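Local atomic coordinates of gamma-glutamyltranspeptidase (Streptomyces lincolnensis, PDB entry 6J3A), a protein that probably acts on gamma-glutamyl or related amide bonds, as a homologue of the gamma-glutamyltranspeptidase-like enzyme LmbA within the Ntn-hydrolase superfamily. Residues A[267-279]-A[478-491]. Sequence-based numbering, arbitrary orientation.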
loop_
_atom_site.group_PDB
_atom_site.type_symbol
_atom_site.label_atom_id
_atom_site.label_comp_id
_atom_site.label_asym_id
_atom_site.label_seq_id
_atom_site.Cartn_x
_atom_site.Cartn_y
_atom_site.Cartn_z
ATOM N N GLY A 267 -9.312 -25.017 16.381
ATOM C CA GLY A 267 -8.536 -24.086 17.211
ATOM C C GLY A 267 -8.985 -22.637 17.152
ATOM O O GLY A 267 -8.622 -21.835 18.031
ATOM N N TRP A 268 -9.753 -22.299 16.111
ATOM C CA TRP A 268 -10.293 -20.956 15.907
ATOM C C TRP A 268 -11.759 -20.851 16.314
ATOM O O TRP A 268 -12.488 -21.846 16.348
ATOM C CB TRP A 268 -10.216 -20.519 14.436
ATOM C CG TRP A 268 -8.900 -20.653 13.750
ATOM C CD1 TRP A 268 -8.351 -21.800 13.264
ATOM C CD2 TRP A 268 -7.996 -19.595 13.398
ATOM N NE1 TRP A 268 -7.147 -21.532 12.661
ATOM C CE2 TRP A 268 -6.907 -20.186 12.726
ATOM C CE3 TRP A 268 -7.991 -18.214 13.605
ATOM C CZ2 TRP A 268 -5.821 -19.442 12.263
ATOM C CZ3 TRP A 268 -6.914 -17.475 13.139
ATOM C CH2 TRP A 268 -5.844 -18.090 12.477
ATOM N N THR A 269 -12.167 -19.619 16.597
ATOM C CA THR A 269 -13.565 -19.236 16.702
ATOM C C THR A 269 -13.784 -18.115 15.705
ATOM O O THR A 269 -13.068 -17.124 15.739
ATOM C CB THR A 269 -13.911 -18.695 18.099
ATOM O OG1 THR A 269 -13.511 -19.648 19.090
ATOM C CG2 THR A 269 -15.416 -18.401 18.227
ATOM N N VAL A 270 -14.772 -18.260 14.831
ATOM C CA VAL A 270 -15.162 -17.178 13.933
ATOM C C VAL A 270 -16.400 -16.493 14.496
ATOM O O VAL A 270 -17.345 -17.165 14.879
ATOM C CB VAL A 270 -15.457 -17.684 12.526
ATOM C CG1 VAL A 270 -15.702 -16.500 11.602
ATOM C CG2 VAL A 270 -14.286 -18.511 12.012
ATOM N N CYS A 271 -16.373 -15.161 14.539
ATOM C CA CYS A 271 -17.502 -14.339 14.988
ATOM C C CYS A 271 -18.149 -13.617 13.819
ATOM O O CYS A 271 -17.454 -13.034 12.985
ATOM C CB CYS A 271 -17.043 -13.304 16.020
ATOM S SG CYS A 271 -16.301 -14.068 17.479
ATOM N N LYS A 272 -19.481 -13.643 13.794
ATOM C CA LYS A 272 -20.289 -13.026 12.739
ATOM C C LYS A 272 -21.494 -12.326 13.327
ATOM O O LYS A 272 -21.789 -12.473 14.503
ATOM C CB LYS A 272 -20.786 -14.099 11.767
ATOM C CG LYS A 272 -19.696 -14.942 11.116
ATOM C CD LYS A 272 -18.801 -14.129 10.181
ATOM C CE LYS A 272 -19.490 -13.829 8.859
ATOM N NZ LYS A 272 -18.830 -12.737 8.094
ATOM N N ALA A 273 -22.200 -11.578 12.491
ATOM C CA ALA A 273 -23.496 -11.004 12.876
ATOM C C ALA A 273 -24.559 -12.081 12.845
ATOM O O ALA A 273 -24.468 -13.016 12.053
ATOM C CB ALA A 273 -23.881 -9.871 11.942
ATOM N N GLY A 274 -25.567 -11.930 13.702
ATOM C CA GLY A 274 -26.699 -12.868 13.789
ATOM C C GLY A 274 -27.473 -13.070 12.497
ATOM O O GLY A 274 -27.295 -12.315 11.540
ATOM N N PRO A 275 -28.383 -14.063 12.471
ATOM C CA PRO A 275 -29.024 -14.514 11.214
ATOM C C PRO A 275 -30.003 -13.538 10.550
ATOM O O PRO A 275 -30.527 -13.848 9.474
ATOM C CB PRO A 275 -29.735 -15.805 11.624
ATOM C CG PRO A 275 -30.004 -15.639 13.082
ATOM C CD PRO A 275 -29.076 -14.598 13.655
ATOM N N TRP A 276 -30.246 -12.380 11.171
ATOM C CA TRP A 276 -30.786 -11.205 10.447
ATOM C C TRP A 276 -29.818 -10.698 9.345
ATOM O O TRP A 276 -30.226 -9.961 8.442
ATOM C CB TRP A 276 -31.170 -10.055 11.406
ATOM C CG TRP A 276 -30.058 -9.611 12.296
ATOM C CD1 TRP A 276 -29.819 -10.044 13.560
ATOM C CD2 TRP A 276 -29.019 -8.667 11.989
ATOM N NE1 TRP A 276 -28.691 -9.439 14.070
ATOM C CE2 TRP A 276 -28.181 -8.588 13.127
ATOM C CE3 TRP A 276 -28.715 -7.878 10.868
ATOM C CZ2 TRP A 276 -27.058 -7.747 13.182
ATOM C CZ3 TRP A 276 -27.587 -7.038 10.920
ATOM C CH2 TRP A 276 -26.780 -6.981 12.072
ATOM N N SER A 277 -28.539 -11.057 9.452
ATOM C CA SER A 277 -27.600 -10.967 8.341
ATOM C C SER A 277 -27.425 -12.352 7.716
ATOM O O SER A 277 -27.906 -13.338 8.256
ATOM C CB SER A 277 -26.257 -10.441 8.843
ATOM O OG SER A 277 -25.524 -11.463 9.506
ATOM N N GLN A 278 -26.710 -12.432 6.598
ATOM C CA GLN A 278 -26.234 -13.733 6.090
ATOM C C GLN A 278 -25.030 -14.280 6.877
ATOM O O GLN A 278 -24.534 -15.372 6.566
ATOM C CB GLN A 278 -25.861 -13.657 4.598
ATOM C CG GLN A 278 -24.622 -12.816 4.263
ATOM C CD GLN A 278 -24.117 -12.997 2.832
ATOM O OE1 GLN A 278 -23.589 -12.063 2.240
ATOM N NE2 GLN A 278 -24.252 -14.204 2.283
ATOM N N GLY A 279 -24.549 -13.521 7.864
ATOM C CA GLY A 279 -23.326 -13.840 8.611
ATOM C C GLY A 279 -23.122 -15.302 8.947
ATOM O O GLY A 279 -22.080 -15.891 8.614
ATOM N N ARG A 478 -35.686 -6.095 10.409
ATOM C CA ARG A 478 -34.596 -5.906 9.454
ATOM C C ARG A 478 -34.804 -6.798 8.259
ATOM O O ARG A 478 -35.240 -7.933 8.409
ATOM C CB ARG A 478 -33.229 -6.278 10.014
ATOM C CG ARG A 478 -32.768 -5.474 11.213
ATOM C CD ARG A 478 -33.049 -6.250 12.472
ATOM N NE ARG A 478 -31.927 -6.297 13.385
ATOM C CZ ARG A 478 -31.727 -7.251 14.297
ATOM N NH1 ARG A 478 -30.663 -7.184 15.075
ATOM N NH2 ARG A 478 -32.558 -8.280 14.441
ATOM N N PRO A 479 -34.452 -6.307 7.069
ATOM C CA PRO A 479 -34.361 -7.256 5.977
ATOM C C PRO A 479 -33.157 -8.173 6.186
ATOM O O PRO A 479 -32.222 -7.853 6.947
ATOM C CB PRO A 479 -34.145 -6.364 4.756
ATOM C CG PRO A 479 -33.452 -5.166 5.294
ATOM C CD PRO A 479 -33.961 -4.971 6.689
ATOM N N ARG A 480 -33.192 -9.301 5.502
ATOM C CA ARG A 480 -32.097 -10.243 5.543
ATOM C C ARG A 480 -30.930 -9.679 4.739
ATOM O O ARG A 480 -30.927 -9.733 3.511
ATOM C CB ARG A 480 -32.555 -11.585 4.998
ATOM C CG ARG A 480 -31.670 -12.741 5.392
ATOM C CD ARG A 480 -30.954 -13.274 4.184
ATOM N NE ARG A 480 -31.844 -14.057 3.334
ATOM C CZ ARG A 480 -31.761 -14.153 2.006
ATOM N NH1 ARG A 480 -32.636 -14.921 1.364
ATOM N NH2 ARG A 480 -30.837 -13.480 1.306
ATOM N N THR A 481 -29.934 -9.149 5.447
ATOM C CA THR A 481 -28.911 -8.277 4.842
ATOM C C THR A 481 -27.646 -9.054 4.456
ATOM O O THR A 481 -27.233 -9.973 5.180
ATOM C CB THR A 481 -28.599 -7.073 5.769
ATOM O OG1 THR A 481 -27.816 -6.103 5.068
ATOM C CG2 THR A 481 -27.884 -7.477 7.052
ATOM N N THR A 482 -27.053 -8.701 3.309
ATOM C CA THR A 482 -25.823 -9.368 2.828
ATOM C C THR A 482 -24.548 -8.952 3.582
ATOM O O THR A 482 -23.530 -9.641 3.511
ATOM C CB THR A 482 -25.587 -9.150 1.323
ATOM O OG1 THR A 482 -25.768 -7.766 1.001
ATOM C CG2 THR A 482 -26.544 -10.007 0.516
ATOM N N LEU A 483 -24.632 -7.843 4.313
ATOM C CA LEU A 483 -23.497 -7.230 4.994
ATOM C C LEU A 483 -23.040 -8.099 6.152
ATOM O O LEU A 483 -23.810 -8.367 7.072
ATOM C CB LEU A 483 -23.888 -5.844 5.507
ATOM C CG LEU A 483 -24.625 -4.944 4.495
ATOM C CD1 LEU A 483 -24.762 -3.541 5.066
ATOM C CD2 LEU A 483 -23.975 -4.941 3.106
ATOM N N THR A 484 -21.775 -8.510 6.114
ATOM C CA THR A 484 -21.297 -9.551 6.991
ATOM C C THR A 484 -19.796 -9.469 7.277
ATOM O O THR A 484 -18.992 -10.201 6.687
ATOM C CB THR A 484 -21.697 -10.943 6.459
ATOM O OG1 THR A 484 -21.139 -11.943 7.309
ATOM C CG2 THR A 484 -21.254 -11.165 5.002
ATOM N N PRO A 485 -19.413 -8.600 8.226
ATOM C CA PRO A 485 -18.012 -8.580 8.658
ATOM C C PRO A 485 -17.655 -9.799 9.514
ATOM O O PRO A 485 -18.546 -10.534 9.954
ATOM C CB PRO A 485 -17.904 -7.285 9.476
ATOM C CG PRO A 485 -19.286 -7.002 9.946
ATOM C CD PRO A 485 -20.251 -7.670 9.005
ATOM N N SER A 486 -16.363 -9.982 9.761
ATOM C CA SER A 486 -15.853 -11.122 10.528
ATOM C C SER A 486 -14.812 -10.690 11.538
ATOM O O SER A 486 -14.063 -9.728 11.314
ATOM C CB SER A 486 -15.200 -12.156 9.608
ATOM O OG SER A 486 -16.046 -12.496 8.524
ATOM N N ILE A 487 -14.790 -11.400 12.657
ATOM C CA ILE A 487 -13.664 -11.379 13.575
ATOM C C ILE A 487 -13.314 -12.832 13.897
ATOM O O ILE A 487 -14.193 -13.642 14.177
ATOM C CB ILE A 487 -13.959 -10.539 14.842
ATOM C CG1 ILE A 487 -13.909 -9.048 14.492
ATOM C CG2 ILE A 487 -12.948 -10.853 15.946
ATOM C CD1 ILE A 487 -14.071 -8.093 15.659
ATOM N N ALA A 488 -12.030 -13.166 13.845
ATOM C CA ALA A 488 -11.584 -14.527 14.159
ATOM C C ALA A 488 -10.771 -14.545 15.431
ATOM O O ALA A 488 -9.909 -13.700 15.635
ATOM C CB ALA A 488 -10.785 -15.132 13.017
ATOM N N LEU A 489 -11.088 -15.509 16.290
ATOM C CA LEU A 489 -10.313 -15.811 17.482
ATOM C C LEU A 489 -9.435 -17.040 17.242
ATOM O O LEU A 489 -9.778 -17.917 16.440
ATOM C CB LEU A 489 -11.237 -16.062 18.679
ATOM C CG LEU A 489 -12.492 -15.194 18.835
ATOM C CD1 LEU A 489 -13.223 -15.516 20.129
ATOM C CD2 LEU A 489 -12.133 -13.722 18.815
ATOM N N ARG A 490 -8.299 -17.084 17.928
ATOM C CA ARG A 490 -7.467 -18.288 17.996
ATOM C C ARG A 490 -7.283 -18.567 19.474
ATOM O O ARG A 490 -6.768 -17.710 20.194
ATOM C CB ARG A 490 -6.121 -18.061 17.301
ATOM C CG ARG A 490 -5.180 -19.253 17.286
ATOM C CD ARG A 490 -5.641 -20.321 16.312
ATOM N NE ARG A 490 -4.677 -21.424 16.227
ATOM C CZ ARG A 490 -4.518 -22.396 17.135
ATOM N NH1 ARG A 490 -5.261 -22.452 18.245
ATOM N NH2 ARG A 490 -3.593 -23.332 16.931
ATOM N N ASP A 491 -7.741 -19.740 19.924
ATOM C CA ASP A 491 -7.721 -20.113 21.347
ATOM C C ASP A 491 -8.487 -19.079 22.209
ATOM O O ASP A 491 -8.080 -18.733 23.330
ATOM C CB ASP A 491 -6.259 -20.279 21.821
ATOM C CG ASP A 491 -6.031 -21.532 22.668
ATOM O OD1 ASP A 491 -6.602 -22.604 22.376
ATOM O OD2 ASP A 491 -5.229 -21.447 23.619
HETATM O O HOH W 1 -21.299 -10.835 9.815
#
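Strands 268-272 and 486-490 run antiparallel, their axes 4.4 Å apart at closest, with Thr269-Leu489 and Cys271-Ile487 as hydrogen-bonded pairs and Asp491 N closing the end on Gly267 O. Beyond them the chains part, then meet again where Thr481 N donates to Trp276 O and Gln278 N to Thr481 O. At the outer end Arg490 lays its aliphatic CD over the centre of the Trp268 ring, 3.9 Å from the five-membered ring centroid, a CH-pi contact; its guanidinium lies farther out. Phe514 of helix 506-519 meets the same indole edge-to-face. On the sheet face bearing Thr269 and Cys271, the Leu489 side chain packs against Thr269 CB, and its CG lies 4.2 Å from Cys271 SG. Lys272, its chain folded at chi2 (-66°) and chi3 (-76°), curls back to bring NZ within bonding distance of Thr484 OG1, Ser486 OG and Pro485 O, the last approached from well above the carbonyl plane. Asp507 makes a salt bridge with this buried ammonium, whose three N-H groups are shared among the four partners, and is hydrogen-bonded to Thr484 OG1. A methionine in place of Lys272 would probably leave Asp507 without this counter-charge and the two hydroxyls without the ammonium they share. A water joins Ala273 N to Thr484 OG1 and Pro485 O, bridging the chains as they separate. At the other end of the contact the Arg478 guanidinium stacks on Trp276, planes 22° apart and CZ 3.5 Å from the five-membered ring centroid, a cation-pi contact. Glu258 holds both groups, accepting a hydrogen bond from Trp276 NE1 and forming a salt bridge with Arg478 NH1, while Asp322 pairs with Arg478 NH2. The strand pair belongs to the antiparallel beta core of the Ntn-hydrolase fold, packed here against helix 506-519 in that superfamily's layered alpha-beta manner.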